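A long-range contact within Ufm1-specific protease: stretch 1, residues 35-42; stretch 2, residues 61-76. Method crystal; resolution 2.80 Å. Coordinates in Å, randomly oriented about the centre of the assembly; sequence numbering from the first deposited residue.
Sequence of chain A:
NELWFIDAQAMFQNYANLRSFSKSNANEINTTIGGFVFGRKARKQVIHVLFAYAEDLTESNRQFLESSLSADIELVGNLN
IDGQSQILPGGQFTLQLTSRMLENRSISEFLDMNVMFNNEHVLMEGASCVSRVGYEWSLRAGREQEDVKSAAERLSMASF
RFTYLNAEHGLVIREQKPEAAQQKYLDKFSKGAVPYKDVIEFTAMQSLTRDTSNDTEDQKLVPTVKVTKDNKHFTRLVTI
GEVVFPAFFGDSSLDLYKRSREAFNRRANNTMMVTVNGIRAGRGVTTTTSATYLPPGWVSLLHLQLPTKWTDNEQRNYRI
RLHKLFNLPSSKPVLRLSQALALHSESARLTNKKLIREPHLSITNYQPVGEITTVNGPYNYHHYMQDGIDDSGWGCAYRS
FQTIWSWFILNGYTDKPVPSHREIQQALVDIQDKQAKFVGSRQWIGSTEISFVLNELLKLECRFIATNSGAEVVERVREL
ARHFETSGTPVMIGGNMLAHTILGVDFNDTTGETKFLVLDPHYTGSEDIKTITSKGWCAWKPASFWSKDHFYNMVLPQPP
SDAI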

# COMPACT_ATOMS: atom_id res chain seq x y z
N GLY A 35 -17.64 10.36 13.20
CA GLY A 35 -17.13 9.53 12.11
C GLY A 35 -18.00 8.43 11.54
O GLY A 35 -19.09 8.16 12.05
N PHE A 36 -17.51 7.78 10.49
CA PHE A 36 -18.21 6.65 9.88
C PHE A 36 -17.50 5.30 10.10
O PHE A 36 -16.27 5.24 10.22
CB PHE A 36 -18.44 6.89 8.39
CG PHE A 36 -18.81 8.30 8.07
CD1 PHE A 36 -17.84 9.19 7.60
CD2 PHE A 36 -20.11 8.75 8.24
CE1 PHE A 36 -18.17 10.50 7.29
CE2 PHE A 36 -20.45 10.06 7.95
CZ PHE A 36 -19.48 10.93 7.47
N VAL A 37 -18.30 4.23 10.13
CA VAL A 37 -17.80 2.88 10.35
C VAL A 37 -18.13 1.97 9.16
O VAL A 37 -19.30 1.74 8.83
CB VAL A 37 -18.37 2.30 11.67
CG1 VAL A 37 -17.83 0.93 11.95
CG2 VAL A 37 -18.04 3.22 12.80
N PHE A 38 -17.10 1.46 8.51
CA PHE A 38 -17.26 0.71 7.28
C PHE A 38 -16.85 -0.72 7.53
O PHE A 38 -15.95 -0.98 8.33
CB PHE A 38 -16.39 1.31 6.19
CG PHE A 38 -16.82 2.67 5.75
CD1 PHE A 38 -17.88 2.82 4.85
CD2 PHE A 38 -16.17 3.80 6.20
CE1 PHE A 38 -18.29 4.08 4.41
CE2 PHE A 38 -16.56 5.07 5.77
CZ PHE A 38 -17.62 5.21 4.88
N GLY A 39 -17.50 -1.67 6.86
CA GLY A 39 -17.25 -3.05 7.19
C GLY A 39 -17.94 -4.04 6.29
O GLY A 39 -18.65 -3.67 5.36
N ARG A 40 -17.71 -5.32 6.58
CA ARG A 40 -18.34 -6.42 5.88
C ARG A 40 -19.63 -6.81 6.62
O ARG A 40 -19.60 -7.57 7.60
CB ARG A 40 -17.36 -7.58 5.78
CG ARG A 40 -16.08 -7.25 5.02
CD ARG A 40 -15.04 -8.38 5.08
NE ARG A 40 -13.86 -8.04 4.29
CZ ARG A 40 -12.61 -8.30 4.64
NH1 ARG A 40 -12.35 -8.90 5.79
NH2 ARG A 40 -11.61 -7.95 3.84
N LYS A 41 -20.75 -6.27 6.14
CA LYS A 41 -22.04 -6.34 6.82
C LYS A 41 -22.53 -7.74 7.11
O LYS A 41 -23.13 -7.98 8.13
CB LYS A 41 -23.10 -5.61 6.01
CG LYS A 41 -24.39 -5.32 6.75
CD LYS A 41 -25.02 -4.08 6.14
CE LYS A 41 -26.54 -4.07 6.22
NZ LYS A 41 -27.07 -3.26 5.07
N ALA A 42 -22.29 -8.68 6.20
CA ALA A 42 -22.82 -10.02 6.40
C ALA A 42 -22.13 -10.68 7.58
O ALA A 42 -22.80 -11.23 8.46
CB ALA A 42 -22.65 -10.86 5.16
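Stretch 2 (61-76) NRQFLESSLSADIELV

The ring of Phe 38 is clamped between two leucines of stretch 2, Leu 69 from the loop after the helix and Leu 75 from the strand: Leu 69 CD1 lies over one face, 3.7 Å from the ring centroid and 20° off its normal, while Leu 75 CD2 covers the opposite face, 3.9 Å from Phe 38 CE1. Stretch 2 meets strand 35-40 with a helix, the loop that follows it, and a short strand.

The helix, already under way at Asn 61, has its axis 28° from the strand direction (signed crossing angle -28°) and 10.3 Å away at closest approach, a gap filled by side chains. Leu 65 CD1 reaches Phe 36 CD1 at 3.6 Å, Leu 65 CB reaches Phe 38 CZ at 3.6 Å, and Arg 62 CG sits over the Phe 36 ring, 4.1 Å from its centroid, as a CH-pi contact.

After Leu 69, a type I turn from Ser 70 to Ile 73, closed by Ile 73 N to Ser 70 O at 2.9 Å, leads into strand 74-76. Its pairing with stretch 1 is antiparallel, although the two axes make an angle of 115°. Phe 38 faces Leu 75 in a non-hydrogen-bonded pair, CA to CA 4.4 Å. Gly 39 pairs with Glu 74 through Gly 39 N to Glu 74 O at 2.8 Å and Glu 74 N to Gly 39 O at 2.9 Å; Val 76 N to Val 37 O, 2.8 Å and 172° at the hydrogen, extends the ladder. An ideal CB on Gly 39 would lie only 3.3 Å from Val 76 CG2, so the absent side chain leaves room for that methyl.

Beyond the ladder, Arg 40 NE forms a salt bridge to Asp 72 OD2 at 2.9 Å, and a water joins Arg 40 NH2 to Asp 72 OD1, 2.8 Å from each.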

# COMPACT_ATOMS: atom_id res chain seq x y z
N ASN A 61 -19.38 13.60 1.72
CA ASN A 61 -18.13 12.92 2.04
C ASN A 61 -18.35 11.46 2.37
O ASN A 61 -17.48 10.64 2.12
CB ASN A 61 -17.34 13.65 3.15
CG ASN A 61 -16.54 14.85 2.60
OD1 ASN A 61 -16.22 14.90 1.41
ND2 ASN A 61 -16.22 15.81 3.48
N ARG A 62 -19.51 11.12 2.91
CA ARG A 62 -19.78 9.72 3.21
C ARG A 62 -19.73 8.95 1.90
O ARG A 62 -19.09 7.92 1.80
CB ARG A 62 -21.14 9.53 3.88
CG ARG A 62 -21.30 8.18 4.55
CD ARG A 62 -22.78 7.77 4.78
NE ARG A 62 -23.65 7.90 3.60
CZ ARG A 62 -23.53 7.20 2.45
NH1 ARG A 62 -22.56 6.30 2.27
NH2 ARG A 62 -24.39 7.42 1.46
N GLN A 63 -20.39 9.49 0.89
CA GLN A 63 -20.41 8.86 -0.42
C GLN A 63 -19.03 8.85 -1.07
O GLN A 63 -18.71 7.94 -1.83
CB GLN A 63 -21.36 9.59 -1.35
CG GLN A 63 -22.81 9.58 -0.92
CD GLN A 63 -23.66 10.43 -1.83
OE1 GLN A 63 -23.19 10.92 -2.87
NE2 GLN A 63 -24.92 10.62 -1.45
N PHE A 64 -18.22 9.87 -0.81
CA PHE A 64 -16.87 9.81 -1.35
C PHE A 64 -16.06 8.68 -0.71
O PHE A 64 -15.36 7.94 -1.40
CB PHE A 64 -16.10 11.12 -1.21
CG PHE A 64 -14.75 11.05 -1.82
CD1 PHE A 64 -14.59 11.12 -3.21
CD2 PHE A 64 -13.62 10.87 -1.03
CE1 PHE A 64 -13.34 11.04 -3.79
CE2 PHE A 64 -12.36 10.79 -1.59
CZ PHE A 64 -12.21 10.88 -2.97
N LEU A 65 -16.18 8.54 0.61
CA LEU A 65 -15.47 7.50 1.32
C LEU A 65 -15.82 6.13 0.77
O LEU A 65 -14.93 5.40 0.34
CB LEU A 65 -15.75 7.54 2.82
CG LEU A 65 -15.22 8.80 3.53
CD1 LEU A 65 -15.40 8.64 5.00
CD2 LEU A 65 -13.78 9.05 3.21
N GLU A 66 -17.11 5.80 0.75
CA GLU A 66 -17.58 4.46 0.39
C GLU A 66 -17.15 4.09 -1.04
O GLU A 66 -16.83 2.93 -1.30
CB GLU A 66 -19.10 4.37 0.55
CG GLU A 66 -19.71 2.96 0.60
CD GLU A 66 -21.08 2.95 1.35
OE1 GLU A 66 -21.69 1.86 1.56
OE2 GLU A 66 -21.54 4.05 1.75
N SER A 67 -17.09 5.07 -1.94
CA SER A 67 -16.75 4.76 -3.31
C SER A 67 -15.27 4.43 -3.43
O SER A 67 -14.79 3.93 -4.45
CB SER A 67 -17.08 5.94 -4.23
OG SER A 67 -16.01 6.86 -4.34
N SER A 68 -14.53 4.72 -2.37
CA SER A 68 -13.09 4.52 -2.39
C SER A 68 -12.64 3.23 -1.73
O SER A 68 -11.49 2.86 -1.85
CB SER A 68 -12.42 5.69 -1.74
OG SER A 68 -12.75 6.86 -2.48
N LEU A 69 -13.56 2.56 -1.05
CA LEU A 69 -13.28 1.31 -0.38
C LEU A 69 -13.61 0.12 -1.27
O LEU A 69 -14.33 0.26 -2.26
CB LEU A 69 -14.08 1.25 0.91
CG LEU A 69 -13.93 2.55 1.68
CD1 LEU A 69 -14.77 2.51 2.91
CD2 LEU A 69 -12.49 2.73 2.04
N SER A 70 -13.07 -1.04 -0.93
CA SER A 70 -13.30 -2.25 -1.71
C SER A 70 -14.74 -2.63 -1.69
O SER A 70 -15.43 -2.45 -0.70
CB SER A 70 -12.47 -3.41 -1.20
OG SER A 70 -11.17 -3.39 -1.75
N ALA A 71 -15.16 -3.22 -2.81
CA ALA A 71 -16.56 -3.43 -3.14
C ALA A 71 -17.33 -4.28 -2.12
O ALA A 71 -18.54 -4.13 -2.00
CB ALA A 71 -16.69 -4.02 -4.51
N ASP A 72 -16.63 -5.14 -1.38
CA ASP A 72 -17.30 -5.96 -0.38
C ASP A 72 -17.60 -5.22 0.93
O ASP A 72 -18.21 -5.76 1.85
CB ASP A 72 -16.50 -7.22 -0.10
CG ASP A 72 -15.22 -6.93 0.66
OD1 ASP A 72 -14.39 -6.12 0.20
OD2 ASP A 72 -15.05 -7.53 1.74
N ILE A 73 -17.17 -3.97 1.01
CA ILE A 73 -17.25 -3.20 2.22
C ILE A 73 -18.24 -2.06 2.07
O ILE A 73 -18.28 -1.38 1.06
CB ILE A 73 -15.87 -2.63 2.52
CG1 ILE A 73 -14.94 -3.77 2.86
CG2 ILE A 73 -15.90 -1.62 3.63
CD1 ILE A 73 -13.64 -3.33 3.45
N GLU A 74 -19.07 -1.85 3.08
CA GLU A 74 -20.01 -0.74 3.03
C GLU A 74 -20.15 -0.09 4.40
O GLU A 74 -19.61 -0.56 5.39
CB GLU A 74 -21.37 -1.25 2.61
CG GLU A 74 -21.99 -2.15 3.62
CD GLU A 74 -23.10 -2.98 3.03
OE1 GLU A 74 -22.86 -4.18 2.73
OE2 GLU A 74 -24.21 -2.43 2.85
N LEU A 75 -20.88 1.01 4.43
CA LEU A 75 -21.27 1.68 5.66
C LEU A 75 -22.05 0.73 6.56
O LEU A 75 -23.07 0.20 6.16
CB LEU A 75 -22.18 2.84 5.27
CG LEU A 75 -22.39 4.00 6.22
CD1 LEU A 75 -23.62 3.69 6.99
CD2 LEU A 75 -21.16 4.14 7.11
N VAL A 76 -21.58 0.53 7.79
CA VAL A 76 -22.27 -0.37 8.73
C VAL A 76 -22.71 0.38 9.98
O VAL A 76 -23.56 -0.11 10.70
CB VAL A 76 -21.45 -1.64 9.15
CG1 VAL A 76 -21.38 -2.67 8.04
CG2 VAL A 76 -20.06 -1.26 9.61
O HOH W 1 -11.91 -6.45 1.51
O HOH W 2 -20.72 -5.79 3.22